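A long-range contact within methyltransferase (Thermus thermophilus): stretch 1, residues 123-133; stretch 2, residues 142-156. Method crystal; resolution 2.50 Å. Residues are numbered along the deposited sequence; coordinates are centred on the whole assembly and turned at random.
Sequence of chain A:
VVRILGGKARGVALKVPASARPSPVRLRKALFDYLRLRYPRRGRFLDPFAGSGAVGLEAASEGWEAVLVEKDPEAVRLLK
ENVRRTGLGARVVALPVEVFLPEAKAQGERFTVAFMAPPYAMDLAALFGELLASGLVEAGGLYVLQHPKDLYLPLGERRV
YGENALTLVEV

Stretch 1 (123-133) DLAALFGELLA
Stretch 2 142-156: LYVLQHPKDLYLPLG

Helix 126-133 packs nearly antiparallel on strand 142-148, their N-to-C directions 170° apart and their axes 9.9 Å apart at closest approach. CA atoms pair in register as Leu-124 with His-147 (7.2 Å), Phe-128 with Leu-145 (7.0 Å) and Leu-132 with Tyr-143 (7.3 Å), one helical turn matching two strand residues. Phi/psi from Ala-126 to Leu-132 stay near -62/-44, with Ala-133 at -75/-26; Tyr-143 to Leu-145 are extended, near -116/124. Ala-125 (164/-54) is the N-cap residue, and Asp-123 OD2 accepts a hydrogen bond from Ala-126 N (3.2 Å). Beyond the strand, a type I turn runs from Pro-148 to Leu-151, closed by Leu-151 N to Pro-148 O (2.8 Å); buried His-147 (chi1 p) is satisfied by ND1 to Pro-148 O (2.9 Å) and by NE2 elsewhere in the structure.

No hydrogen bond crosses between the stretches; 572 Å² is buried, both sides summed, and the side-chain contacts are mainly apolar, leucine methyls filling the layer without needing hydrogen bonds. Phe-128 (chi1 -66°, chi2 151°) loses most, 98 Å². The flat Phe-128 ring offers one face to Leu-145 CB, 3.5 Å from its centroid and 14° off the normal, a CH-pi contact, and its edge to Gln-146 O, 3.5 Å from Phe-128 CZ; Leu-153 CD2 approaches Phe-128 CD1 obliquely at 3.5 Å. Toward the helix C-terminus, Leu-132 (m, t) starts sideways, but its end comes nearer: CD2 sits over a face of the Tyr-143 ring (chi1 -78°, chi2 97°), 4.0 Å from the centroid. Leu-131 (t, t) meets that ring at its edge, CD2 to Tyr-143 CE2 3.3 Å, while its CD1 lies 4.1 Å from Leu-145 CD2. At the other end, Leu-124 (m, t) places CD1 3.8 Å from Pro-148 CD, and Leu-151 CD1 lies 3.5 Å from Leu-124 O. Gly-129, on the side away from the strand, makes no contact.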

# COMPACT_ATOMS: atom_id res chain seq x y z
N ASP A 123 -12.16 -2.81 -11.34
CA ASP A 123 -12.20 -1.57 -12.09
C ASP A 123 -11.19 -0.59 -11.48
O ASP A 123 -11.56 0.29 -10.71
CB ASP A 123 -13.62 -0.98 -12.05
CG ASP A 123 -13.77 0.26 -12.94
OD1 ASP A 123 -14.90 0.49 -13.43
OD2 ASP A 123 -12.79 1.01 -13.13
N LEU A 124 -9.92 -0.77 -11.82
CA LEU A 124 -8.89 0.12 -11.30
C LEU A 124 -9.08 1.45 -11.99
O LEU A 124 -8.59 1.67 -13.10
CB LEU A 124 -7.50 -0.40 -11.64
CG LEU A 124 -7.16 -1.85 -11.33
CD1 LEU A 124 -5.65 -2.03 -11.46
CD2 LEU A 124 -7.62 -2.21 -9.94
N ALA A 125 -9.80 2.34 -11.33
CA ALA A 125 -10.08 3.67 -11.87
C ALA A 125 -11.22 4.14 -11.00
O ALA A 125 -11.16 5.21 -10.40
CB ALA A 125 -10.50 3.58 -13.33
N ALA A 126 -12.27 3.33 -10.95
CA ALA A 126 -13.39 3.66 -10.09
C ALA A 126 -12.83 3.54 -8.67
O ALA A 126 -13.11 4.36 -7.81
CB ALA A 126 -14.53 2.68 -10.30
N LEU A 127 -12.01 2.51 -8.45
CA LEU A 127 -11.40 2.30 -7.13
C LEU A 127 -10.49 3.46 -6.75
O LEU A 127 -10.59 3.99 -5.65
CB LEU A 127 -10.63 0.97 -7.08
CG LEU A 127 -11.51 -0.28 -6.99
CD1 LEU A 127 -10.64 -1.50 -6.88
CD2 LEU A 127 -12.43 -0.20 -5.78
N PHE A 128 -9.62 3.87 -7.67
CA PHE A 128 -8.71 4.99 -7.40
C PHE A 128 -9.54 6.24 -7.15
O PHE A 128 -9.23 7.03 -6.27
CB PHE A 128 -7.78 5.23 -8.59
CG PHE A 128 -6.81 4.11 -8.85
CD1 PHE A 128 -6.33 3.86 -10.13
CD2 PHE A 128 -6.36 3.31 -7.81
CE1 PHE A 128 -5.43 2.84 -10.38
CE2 PHE A 128 -5.45 2.28 -8.05
CZ PHE A 128 -4.98 2.05 -9.33
N GLY A 129 -10.60 6.40 -7.94
CA GLY A 129 -11.48 7.54 -7.80
C GLY A 129 -12.05 7.63 -6.40
O GLY A 129 -12.11 8.71 -5.81
N GLU A 130 -12.45 6.49 -5.85
CA GLU A 130 -13.01 6.43 -4.51
C GLU A 130 -11.96 6.81 -3.46
O GLU A 130 -12.25 7.54 -2.51
CB GLU A 130 -13.54 5.03 -4.22
CG GLU A 130 -14.79 4.68 -5.02
CD GLU A 130 -16.04 5.41 -4.53
OE1 GLU A 130 -17.06 5.39 -5.25
OE2 GLU A 130 -16.01 6.00 -3.42
N LEU A 131 -10.74 6.30 -3.63
CA LEU A 131 -9.67 6.60 -2.69
C LEU A 131 -9.40 8.10 -2.72
O LEU A 131 -9.36 8.76 -1.68
CB LEU A 131 -8.39 5.86 -3.08
CG LEU A 131 -7.36 5.51 -2.01
CD1 LEU A 131 -6.00 5.37 -2.68
CD2 LEU A 131 -7.30 6.58 -0.93
N LEU A 132 -9.23 8.64 -3.92
CA LEU A 132 -8.96 10.06 -4.10
C LEU A 132 -10.05 10.93 -3.49
O LEU A 132 -9.76 11.99 -2.95
CB LEU A 132 -8.80 10.37 -5.59
CG LEU A 132 -7.74 9.49 -6.26
CD1 LEU A 132 -7.90 9.52 -7.77
CD2 LEU A 132 -6.36 9.96 -5.85
N ALA A 133 -11.30 10.48 -3.58
CA ALA A 133 -12.43 11.24 -3.04
C ALA A 133 -12.53 11.20 -1.52
O ALA A 133 -13.09 12.12 -0.91
CB ALA A 133 -13.73 10.74 -3.66
N LEU A 142 0.78 11.93 -0.39
CA LEU A 142 0.65 11.27 -1.68
C LEU A 142 -0.34 10.13 -1.76
O LEU A 142 -0.56 9.42 -0.79
CB LEU A 142 1.98 10.68 -2.12
CG LEU A 142 3.03 11.52 -2.81
CD1 LEU A 142 4.23 10.64 -3.12
CD2 LEU A 142 2.45 12.13 -4.08
N TYR A 143 -0.93 9.98 -2.95
CA TYR A 143 -1.83 8.88 -3.27
C TYR A 143 -1.01 8.17 -4.34
O TYR A 143 -0.63 8.78 -5.34
CB TYR A 143 -3.15 9.34 -3.91
CG TYR A 143 -4.17 9.89 -2.95
CD1 TYR A 143 -4.31 11.26 -2.76
CD2 TYR A 143 -5.01 9.05 -2.22
CE1 TYR A 143 -5.24 11.78 -1.88
CE2 TYR A 143 -5.95 9.55 -1.33
CZ TYR A 143 -6.05 10.92 -1.17
OH TYR A 143 -6.96 11.44 -0.28
N VAL A 144 -0.69 6.91 -4.11
CA VAL A 144 0.08 6.15 -5.07
C VAL A 144 -0.78 5.01 -5.57
O VAL A 144 -1.27 4.20 -4.78
CB VAL A 144 1.36 5.58 -4.45
CG1 VAL A 144 2.12 4.77 -5.50
CG2 VAL A 144 2.22 6.71 -3.89
N LEU A 145 -0.94 4.93 -6.88
CA LEU A 145 -1.77 3.90 -7.47
C LEU A 145 -0.95 2.98 -8.37
O LEU A 145 -0.24 3.45 -9.26
CB LEU A 145 -2.89 4.60 -8.27
CG LEU A 145 -3.40 5.89 -7.59
CD1 LEU A 145 -4.32 6.69 -8.52
CD2 LEU A 145 -4.14 5.54 -6.31
N GLN A 146 -1.01 1.67 -8.13
CA GLN A 146 -0.27 0.72 -8.97
C GLN A 146 -1.28 0.09 -9.91
O GLN A 146 -2.39 -0.23 -9.50
CB GLN A 146 0.41 -0.38 -8.14
CG GLN A 146 1.12 -1.41 -9.02
CD GLN A 146 1.71 -2.58 -8.24
OE1 GLN A 146 1.54 -3.74 -8.62
NE2 GLN A 146 2.44 -2.28 -7.16
N HIS A 147 -0.90 -0.11 -11.16
CA HIS A 147 -1.81 -0.67 -12.15
C HIS A 147 -1.06 -1.08 -13.41
O HIS A 147 0.14 -0.82 -13.55
CB HIS A 147 -2.82 0.41 -12.52
CG HIS A 147 -2.18 1.69 -12.96
ND1 HIS A 147 -1.55 1.83 -14.18
CD2 HIS A 147 -2.02 2.88 -12.33
CE1 HIS A 147 -1.04 3.04 -14.28
NE2 HIS A 147 -1.31 3.70 -13.17
N PRO A 148 -1.74 -1.75 -14.34
CA PRO A 148 -1.02 -2.14 -15.56
C PRO A 148 -0.66 -0.89 -16.34
O PRO A 148 -1.46 0.04 -16.45
CB PRO A 148 -2.02 -3.05 -16.29
CG PRO A 148 -3.36 -2.69 -15.69
CD PRO A 148 -3.05 -2.42 -14.25
N LYS A 149 0.56 -0.85 -16.88
CA LYS A 149 1.04 0.31 -17.61
C LYS A 149 0.11 0.84 -18.71
O LYS A 149 0.17 2.01 -19.07
CB LYS A 149 2.43 0.02 -18.21
CG LYS A 149 2.42 -0.75 -19.53
CD LYS A 149 3.85 -1.00 -20.02
CE LYS A 149 3.94 -1.16 -21.53
NZ LYS A 149 3.08 -2.24 -22.08
N ASP A 150 -0.76 -0.01 -19.23
CA ASP A 150 -1.68 0.42 -20.28
C ASP A 150 -2.86 1.23 -19.75
O ASP A 150 -3.53 1.93 -20.49
CB ASP A 150 -2.14 -0.79 -21.10
CG ASP A 150 -1.02 -1.35 -21.99
OD1 ASP A 150 0.10 -1.58 -21.48
OD2 ASP A 150 -1.25 -1.56 -23.21
N LEU A 151 -3.11 1.14 -18.44
CA LEU A 151 -4.18 1.90 -17.83
C LEU A 151 -3.60 3.30 -17.64
O LEU A 151 -2.49 3.43 -17.13
CB LEU A 151 -4.54 1.28 -16.47
CG LEU A 151 -5.84 1.67 -15.78
CD1 LEU A 151 -5.56 2.64 -14.65
CD2 LEU A 151 -6.82 2.26 -16.79
N TYR A 152 -4.32 4.34 -18.05
CA TYR A 152 -3.80 5.70 -17.90
C TYR A 152 -4.68 6.66 -17.11
O TYR A 152 -5.89 6.76 -17.35
CB TYR A 152 -3.54 6.33 -19.27
CG TYR A 152 -2.99 7.74 -19.15
CD1 TYR A 152 -1.70 7.95 -18.69
CD2 TYR A 152 -3.78 8.85 -19.42
CE1 TYR A 152 -1.22 9.23 -18.48
CE2 TYR A 152 -3.29 10.14 -19.22
CZ TYR A 152 -2.02 10.31 -18.75
OH TYR A 152 -1.55 11.58 -18.50
N LEU A 153 -4.06 7.38 -16.18
CA LEU A 153 -4.76 8.37 -15.37
C LEU A 153 -4.04 9.70 -15.51
O LEU A 153 -2.81 9.76 -15.46
CB LEU A 153 -4.75 7.98 -13.89
CG LEU A 153 -5.47 6.73 -13.39
CD1 LEU A 153 -4.79 5.49 -13.93
CD2 LEU A 153 -5.43 6.71 -11.88
N PRO A 154 -4.79 10.80 -15.70
CA PRO A 154 -4.20 12.14 -15.85
C PRO A 154 -4.03 12.82 -14.49
O PRO A 154 -3.64 13.99 -14.41
CB PRO A 154 -5.23 12.85 -16.70
CG PRO A 154 -6.51 12.32 -16.13
CD PRO A 154 -6.23 10.83 -15.98
N LEU A 155 -4.32 12.09 -13.42
CA LEU A 155 -4.25 12.63 -12.07
C LEU A 155 -2.86 13.08 -11.63
O LEU A 155 -2.73 14.01 -10.82
CB LEU A 155 -4.79 11.61 -11.07
CG LEU A 155 -6.29 11.32 -11.11
CD1 LEU A 155 -7.07 12.61 -10.92
CD2 LEU A 155 -6.66 10.68 -12.43
N GLY A 156 -1.82 12.45 -12.16
CA GLY A 156 -0.48 12.83 -11.76
C GLY A 156 0.60 12.23 -12.61
O GLY A 156 0.34 11.64 -13.65